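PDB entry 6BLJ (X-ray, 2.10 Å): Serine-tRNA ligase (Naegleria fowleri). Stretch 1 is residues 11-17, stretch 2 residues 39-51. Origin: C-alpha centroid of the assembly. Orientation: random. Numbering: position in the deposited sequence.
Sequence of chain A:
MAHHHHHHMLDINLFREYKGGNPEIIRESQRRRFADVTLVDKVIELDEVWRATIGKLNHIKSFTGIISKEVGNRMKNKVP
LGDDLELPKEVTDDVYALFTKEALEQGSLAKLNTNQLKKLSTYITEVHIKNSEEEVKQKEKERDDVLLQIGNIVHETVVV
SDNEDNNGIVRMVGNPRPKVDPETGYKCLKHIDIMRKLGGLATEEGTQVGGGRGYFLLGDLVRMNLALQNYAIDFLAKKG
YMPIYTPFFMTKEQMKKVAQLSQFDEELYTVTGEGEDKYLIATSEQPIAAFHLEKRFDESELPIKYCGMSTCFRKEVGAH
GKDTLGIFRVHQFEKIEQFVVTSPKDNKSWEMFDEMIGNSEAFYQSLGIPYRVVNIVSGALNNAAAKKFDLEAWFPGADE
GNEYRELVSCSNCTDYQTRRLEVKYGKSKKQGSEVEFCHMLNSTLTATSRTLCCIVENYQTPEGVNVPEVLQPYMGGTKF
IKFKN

Stretch 1, residues 11-17: DINLFRE
Stretch 2 (39-51) LVDKVIELDEVWR

Stretch 2 is helical throughout, each N from V43 to R51 bonding the O four residues back, from V43 N to L39 O (2.9 Å) to R51 N to D47 O (2.9 Å). Stretch 1 has helical phi/psi at 12-15 (F15 -77/-14), then opens at R16 (-100/100). The CA atoms of F15 and I44 lie 6.3 Å apart, setting the register; 353 Å² is buried in all.

V40 O lies near the plane of the F15 ring, at its edge, 3.9 Å from F15 CD2; V40 CG1 (chi1 t) is 4.2 Å from F15 CD2, off that plane. V43 (chi1 t) points toward stretch 1 and covers one ring face. Its CG1 sits 3.7 Å from the F15 centroid, 20° off the normal, which defines a CH-pi contact; I12 CD1 also reaches V43 CG1, at 3.8 Å. I44 (m, t) brings CG1 to 3.6 Å from F15 O and 4.1 Å from F15 CB.

One turn beyond V43, D47 (chi1 t, chi2 60°) receives R16 in a bidentate salt bridge: R16 NE to D47 OD2 is 2.8 Å and R16 NH2 to D47 OD1 2.7 Å. Both N-H...O angles are 171°, so the carboxylate meets the guanidinium edge almost linearly. The R16 side chain is m, t, t with chi4 159°; its CA-to-CB bond points sideways, and its end comes nearer to stretch 2. W50 (chi1 t, chi2 79°) approaches obliquely, its CZ3 3.5 Å from R16 NH2.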

# COMPACT_ATOMS: atom_id res chain seq x y z
N ASP A 11 -31.23 8.89 0.19
CA ASP A 11 -31.64 7.85 1.13
C ASP A 11 -32.51 6.84 0.39
O ASP A 11 -32.93 7.06 -0.75
CB ASP A 11 -32.37 8.44 2.35
CG ASP A 11 -33.70 9.13 1.99
OD1 ASP A 11 -34.14 9.09 0.83
OD2 ASP A 11 -34.31 9.74 2.90
N ILE A 12 -32.83 5.74 1.08
CA ILE A 12 -33.51 4.64 0.40
C ILE A 12 -34.87 5.08 -0.11
O ILE A 12 -35.31 4.64 -1.18
CB ILE A 12 -33.61 3.42 1.33
CG1 ILE A 12 -34.23 2.22 0.59
CG2 ILE A 12 -34.35 3.76 2.62
CD1 ILE A 12 -33.48 1.82 -0.66
N ASN A 13 -35.54 6.00 0.59
CA ASN A 13 -36.86 6.45 0.17
C ASN A 13 -36.82 7.15 -1.18
O ASN A 13 -37.79 7.05 -1.96
CB ASN A 13 -37.47 7.37 1.24
CG ASN A 13 -38.11 6.59 2.38
OD1 ASN A 13 -38.62 5.49 2.17
ND2 ASN A 13 -38.09 7.16 3.58
N LEU A 14 -35.73 7.85 -1.49
CA LEU A 14 -35.64 8.53 -2.78
C LEU A 14 -35.72 7.54 -3.94
O LEU A 14 -36.16 7.90 -5.05
CB LEU A 14 -34.33 9.33 -2.86
CG LEU A 14 -34.20 10.30 -4.03
CD1 LEU A 14 -35.30 11.36 -4.00
CD2 LEU A 14 -32.81 10.96 -4.02
N PHE A 15 -35.32 6.29 -3.71
CA PHE A 15 -35.38 5.26 -4.75
C PHE A 15 -36.79 4.71 -4.98
O PHE A 15 -37.00 4.02 -5.98
CB PHE A 15 -34.48 4.07 -4.37
CG PHE A 15 -33.01 4.39 -4.34
CD1 PHE A 15 -32.46 5.08 -3.27
CD2 PHE A 15 -32.16 3.95 -5.35
CE1 PHE A 15 -31.10 5.35 -3.22
CE2 PHE A 15 -30.80 4.21 -5.31
CZ PHE A 15 -30.27 4.92 -4.24
N ARG A 16 -37.74 4.99 -4.09
CA ARG A 16 -39.03 4.29 -4.06
C ARG A 16 -40.11 5.14 -4.72
O ARG A 16 -40.64 6.08 -4.12
CB ARG A 16 -39.43 3.91 -2.64
CG ARG A 16 -38.57 2.83 -2.02
CD ARG A 16 -38.84 2.72 -0.54
NE ARG A 16 -38.08 1.63 0.06
CZ ARG A 16 -37.80 1.54 1.36
NH1 ARG A 16 -38.20 2.50 2.19
NH2 ARG A 16 -37.10 0.52 1.82
N GLU A 17 -40.41 4.80 -5.97
CA GLU A 17 -41.40 5.57 -6.71
C GLU A 17 -42.77 5.49 -6.03
O GLU A 17 -43.55 6.44 -6.10
CB GLU A 17 -41.41 5.06 -8.15
CG GLU A 17 -41.76 6.11 -9.18
CD GLU A 17 -41.68 5.56 -10.60
OE1 GLU A 17 -41.30 4.38 -10.73
OE2 GLU A 17 -41.90 6.32 -11.57
N LEU A 39 -26.49 1.28 -10.79
CA LEU A 39 -26.63 1.07 -9.35
C LEU A 39 -28.02 1.46 -8.86
O LEU A 39 -28.51 0.90 -7.87
CB LEU A 39 -25.56 1.86 -8.58
CG LEU A 39 -24.10 1.49 -8.85
CD1 LEU A 39 -23.19 2.43 -8.09
CD2 LEU A 39 -23.83 0.04 -8.46
N VAL A 40 -28.66 2.42 -9.51
CA VAL A 40 -29.97 2.87 -9.07
C VAL A 40 -30.99 1.75 -9.23
O VAL A 40 -31.71 1.40 -8.28
CB VAL A 40 -30.38 4.14 -9.84
CG1 VAL A 40 -31.78 4.61 -9.43
CG2 VAL A 40 -29.35 5.26 -9.60
N ASP A 41 -31.03 1.12 -10.41
CA ASP A 41 -31.96 0.02 -10.62
C ASP A 41 -31.61 -1.18 -9.76
O ASP A 41 -32.51 -1.90 -9.31
CB ASP A 41 -31.98 -0.39 -12.09
CG ASP A 41 -32.70 0.61 -12.96
OD1 ASP A 41 -33.48 1.42 -12.43
OD2 ASP A 41 -32.49 0.57 -14.20
N LYS A 42 -30.31 -1.42 -9.51
CA LYS A 42 -29.92 -2.52 -8.63
C LYS A 42 -30.44 -2.30 -7.22
O LYS A 42 -30.90 -3.25 -6.57
CB LYS A 42 -28.40 -2.68 -8.62
N VAL A 43 -30.36 -1.07 -6.71
CA VAL A 43 -30.90 -0.78 -5.38
C VAL A 43 -32.41 -1.00 -5.37
O VAL A 43 -32.96 -1.59 -4.42
CB VAL A 43 -30.53 0.65 -4.93
CG1 VAL A 43 -31.30 1.01 -3.66
CG2 VAL A 43 -29.02 0.76 -4.66
N ILE A 44 -33.10 -0.53 -6.40
CA ILE A 44 -34.55 -0.70 -6.47
C ILE A 44 -34.91 -2.18 -6.45
O ILE A 44 -35.79 -2.62 -5.68
CB ILE A 44 -35.13 -0.00 -7.71
CG1 ILE A 44 -34.95 1.52 -7.59
CG2 ILE A 44 -36.62 -0.34 -7.88
CD1 ILE A 44 -35.28 2.26 -8.87
N GLU A 45 -34.22 -2.99 -7.27
CA GLU A 45 -34.50 -4.42 -7.34
C GLU A 45 -34.26 -5.10 -5.99
O GLU A 45 -35.10 -5.87 -5.51
CB GLU A 45 -33.65 -5.07 -8.43
N LEU A 46 -33.12 -4.81 -5.36
CA LEU A 46 -32.81 -5.41 -4.07
C LEU A 46 -33.78 -4.94 -2.99
O LEU A 46 -34.07 -5.70 -2.06
CB LEU A 46 -31.37 -5.08 -3.66
CG LEU A 46 -30.26 -5.71 -4.52
CD1 LEU A 46 -28.90 -5.08 -4.18
CD2 LEU A 46 -30.22 -7.21 -4.32
N ASP A 47 -34.24 -3.69 -3.06
CA ASP A 47 -35.22 -3.22 -2.09
C ASP A 47 -36.54 -3.97 -2.24
O ASP A 47 -37.17 -4.33 -1.24
CB ASP A 47 -35.44 -1.71 -2.25
CG ASP A 47 -36.38 -1.13 -1.21
OD1 ASP A 47 -36.09 -1.23 0.01
OD2 ASP A 47 -37.40 -0.54 -1.62
N GLU A 48 -36.96 -4.23 -3.48
CA GLU A 48 -38.19 -4.97 -3.71
C GLU A 48 -38.07 -6.41 -3.22
O GLU A 48 -39.00 -6.92 -2.58
CB GLU A 48 -38.57 -4.92 -5.18
CG GLU A 48 -39.15 -3.58 -5.59
CD GLU A 48 -39.30 -3.45 -7.09
OE1 GLU A 48 -38.86 -4.37 -7.81
OE2 GLU A 48 -39.88 -2.43 -7.53
N VAL A 49 -36.94 -7.06 -3.50
CA VAL A 49 -36.75 -8.43 -3.01
C VAL A 49 -36.75 -8.45 -1.49
O VAL A 49 -37.33 -9.35 -0.86
CB VAL A 49 -35.45 -9.03 -3.59
CG1 VAL A 49 -35.15 -10.37 -2.94
CG2 VAL A 49 -35.58 -9.18 -5.10
N TRP A 50 -36.12 -7.45 -0.86
CA TRP A 50 -36.14 -7.34 0.59
C TRP A 50 -37.57 -7.23 1.12
O TRP A 50 -37.97 -7.96 2.04
CB TRP A 50 -35.29 -6.14 1.02
CG TRP A 50 -35.42 -5.73 2.46
CD1 TRP A 50 -34.82 -6.32 3.54
CD2 TRP A 50 -36.15 -4.61 2.97
NE1 TRP A 50 -35.15 -5.64 4.69
CE2 TRP A 50 -35.97 -4.59 4.37
CE3 TRP A 50 -36.96 -3.63 2.39
CZ2 TRP A 50 -36.56 -3.63 5.19
CZ3 TRP A 50 -37.55 -2.68 3.20
CH2 TRP A 50 -37.34 -2.69 4.59
N ARG A 51 -38.36 -6.34 0.52
CA ARG A 51 -39.74 -6.16 0.96
C ARG A 51 -40.57 -7.42 0.71
O ARG A 51 -41.43 -7.78 1.53
CB ARG A 51 -40.36 -4.95 0.26
CG ARG A 51 -41.84 -4.70 0.59
CD ARG A 51 -42.10 -4.65 2.10
NE ARG A 51 -41.61 -3.43 2.75
CZ ARG A 51 -41.58 -3.24 4.07
NH1 ARG A 51 -41.12 -2.11 4.57
NH2 ARG A 51 -41.99 -4.20 4.88